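Local coordinates for protein tapirin (Caldicellulosiruptor kristjanssonii, PDB 6N2B) that probably helps the thermophilic bacterium adhere to plant biomass by binding cellulose, through a calcium-containing beta-helix domain, at residues 200-205 / 413-418. Residues are numbered along the deposited sequence; the frame is centred on the assembly and turned at random.
Sequences SWNDLF and KNFDFD
Trp-201 presents the edge of its indole to the face of Phe-415, a T-shaped pair with the six-membered ring and the phenyl centroid 5.6 Å apart and the planes at 85°. Along Phe-415, CB comes first: it lies in the plane of the indole, at the edge, 4.0 Å from Trp-201 CH2. CG meets the neighbouring corner, Trp-201 CZ3. With CG anti to the backbone N (chi1 -165°), the ring reaches on to the type I turn of Ser-200 to Asp-203, where CE1 and CZ come up against Asn-202; CZ is 3.8 Å from Asn-202 CB, which makes a CH-pi contact over the ring face. Asn-202 is itself tied back by Ser-200 OG, which bonds to its OD1 from above the carbonyl plane. Phe-417 closes the group: its CZ touches Trp-201 CZ3 at 3.9 Å, while one of its faces takes Phe-415 CD2 over the centre. A leucine at Phe-415 would probably leave the indole edge and Asn-202 CB without a flat face to rest on. The cluster joins the loop leading into strand 207-211 to the chain leaving helix 408-413. That helix also touches Trp-201, and Ile-249 of strand 240-250, on the beta-helix, packs against both Trp-201 and Phe-417.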
loop_
_atom_site.group_PDB
_atom_site.type_symbol
_atom_site.label_atom_id
_atom_site.label_comp_id
_atom_site.label_asym_id
_atom_site.label_seq_id
_atom_site.Cartn_x
_atom_site.Cartn_y
_atom_site.Cartn_z
ATOM N N SER A 200 6.613 11.356 -8.332
ATOM C CA SER A 200 7.775 11.153 -7.482
ATOM C C SER A 200 7.329 10.477 -6.191
ATOM O O SER A 200 6.288 10.836 -5.638
ATOM C CB SER A 200 8.443 12.511 -7.203
ATOM O OG SER A 200 9.812 12.363 -6.888
ATOM N N TRP A 201 8.106 9.498 -5.705
ATOM C CA TRP A 201 7.739 8.847 -4.445
ATOM C C TRP A 201 8.010 9.710 -3.215
ATOM O O TRP A 201 7.492 9.395 -2.139
ATOM C CB TRP A 201 8.439 7.481 -4.272
ATOM C CG TRP A 201 9.934 7.510 -4.239
ATOM C CD1 TRP A 201 10.776 7.146 -5.248
ATOM C CD2 TRP A 201 10.773 7.919 -3.144
ATOM N NE1 TRP A 201 12.085 7.313 -4.857
ATOM C CE2 TRP A 201 12.108 7.790 -3.570
ATOM C CE3 TRP A 201 10.524 8.397 -1.850
ATOM C CZ2 TRP A 201 13.189 8.118 -2.751
ATOM C CZ3 TRP A 201 11.595 8.725 -1.044
ATOM C CH2 TRP A 201 12.914 8.579 -1.495
ATOM N N ASN A 202 8.788 10.784 -3.320
ATOM C CA ASN A 202 9.010 11.615 -2.146
ATOM C C ASN A 202 8.131 12.867 -2.120
ATOM O O ASN A 202 8.315 13.723 -1.250
ATOM C CB ASN A 202 10.499 11.964 -2.003
ATOM C CG ASN A 202 11.014 12.911 -3.074
ATOM O OD1 ASN A 202 10.256 13.503 -3.839
ATOM N ND2 ASN A 202 12.331 13.072 -3.108
ATOM N N ASP A 203 7.147 12.959 -3.010
ATOM C CA ASP A 203 6.244 14.101 -3.107
ATOM C C ASP A 203 4.950 13.805 -2.363
ATOM O O ASP A 203 4.228 12.875 -2.727
ATOM C CB ASP A 203 5.942 14.402 -4.573
ATOM C CG ASP A 203 5.117 15.646 -4.759
ATOM O OD1 ASP A 203 5.069 16.489 -3.835
ATOM O OD2 ASP A 203 4.520 15.776 -5.854
ATOM N N LEU A 204 4.635 14.627 -1.360
ATOM C CA LEU A 204 3.431 14.400 -0.568
ATOM C C LEU A 204 2.175 14.407 -1.432
ATOM O O LEU A 204 1.233 13.651 -1.175
ATOM C CB LEU A 204 3.324 15.452 0.540
ATOM C CG LEU A 204 2.004 15.629 1.301
ATOM C CD1 LEU A 204 1.843 14.610 2.423
ATOM C CD2 LEU A 204 1.956 17.019 1.869
ATOM N N PHE A 205 2.145 15.239 -2.468
ATOM C CA PHE A 205 0.943 15.375 -3.280
ATOM C C PHE A 205 0.778 14.267 -4.311
ATOM O O PHE A 205 -0.200 14.297 -5.071
ATOM C CB PHE A 205 0.935 16.758 -3.940
ATOM C CG PHE A 205 0.917 17.864 -2.930
ATOM C CD1 PHE A 205 -0.253 18.173 -2.253
ATOM C CD2 PHE A 205 2.080 18.521 -2.579
ATOM C CE1 PHE A 205 -0.273 19.154 -1.280
ATOM C CE2 PHE A 205 2.066 19.486 -1.604
ATOM C CZ PHE A 205 0.882 19.809 -0.956
ATOM N N LYS A 413 15.062 4.352 2.485
ATOM C CA LYS A 413 15.511 4.157 3.861
ATOM C C LYS A 413 16.081 5.446 4.449
ATOM O O LYS A 413 15.938 5.706 5.650
ATOM C CB LYS A 413 16.558 3.043 3.894
ATOM C CG LYS A 413 16.617 2.236 5.185
ATOM C CD LYS A 413 17.952 1.517 5.301
ATOM C CE LYS A 413 17.939 0.140 4.614
ATOM N NZ LYS A 413 17.431 -0.955 5.499
ATOM N N ASN A 414 16.709 6.270 3.617
ATOM C CA ASN A 414 17.413 7.450 4.082
ATOM C C ASN A 414 16.553 8.698 4.077
ATOM O O ASN A 414 17.019 9.748 4.527
ATOM C CB ASN A 414 18.662 7.699 3.225
ATOM C CG ASN A 414 19.809 6.748 3.564
ATOM O OD1 ASN A 414 19.898 6.236 4.683
ATOM N ND2 ASN A 414 20.695 6.518 2.596
ATOM N N PHE A 415 15.321 8.620 3.585
ATOM C CA PHE A 415 14.460 9.795 3.503
ATOM C C PHE A 415 13.642 9.917 4.783
ATOM O O PHE A 415 12.921 8.979 5.158
ATOM C CB PHE A 415 13.550 9.713 2.281
ATOM C CG PHE A 415 12.899 11.008 1.936
ATOM C CD1 PHE A 415 13.555 11.942 1.156
ATOM C CD2 PHE A 415 11.629 11.301 2.399
ATOM C CE1 PHE A 415 12.949 13.142 0.836
ATOM C CE2 PHE A 415 11.022 12.502 2.083
ATOM C CZ PHE A 415 11.681 13.422 1.301
ATOM N N ASP A 416 13.767 11.069 5.460
ATOM C CA ASP A 416 13.048 11.334 6.710
ATOM C C ASP A 416 11.746 12.066 6.369
ATOM O O ASP A 416 11.651 13.295 6.406
ATOM C CB ASP A 416 13.936 12.121 7.668
ATOM C CG ASP A 416 13.263 12.410 9.005
ATOM O OD1 ASP A 416 12.091 12.013 9.199
ATOM O OD2 ASP A 416 13.917 13.042 9.866
ATOM N N PHE A 417 10.723 11.269 6.031
ATOM C CA PHE A 417 9.438 11.810 5.591
ATOM C C PHE A 417 8.902 12.831 6.580
ATOM O O PHE A 417 8.388 13.882 6.183
ATOM C CB PHE A 417 8.419 10.679 5.406
ATOM C CG PHE A 417 8.551 9.938 4.100
ATOM C CD1 PHE A 417 9.391 8.831 3.992
ATOM C CD2 PHE A 417 7.834 10.339 2.980
ATOM C CE1 PHE A 417 9.520 8.144 2.797
ATOM C CE2 PHE A 417 7.959 9.651 1.772
ATOM C CZ PHE A 417 8.801 8.555 1.686
ATOM N N ASP A 418 9.025 12.542 7.875
ATOM C CA ASP A 418 8.486 13.443 8.885
ATOM C C ASP A 418 9.180 14.789 8.865
ATOM O O ASP A 418 8.563 15.806 9.194
ATOM C CB ASP A 418 8.631 12.816 10.259
ATOM C CG ASP A 418 7.357 12.218 10.744
ATOM O OD1 ASP A 418 6.341 12.950 10.711
ATOM O OD2 ASP A 418 7.375 11.032 11.149
#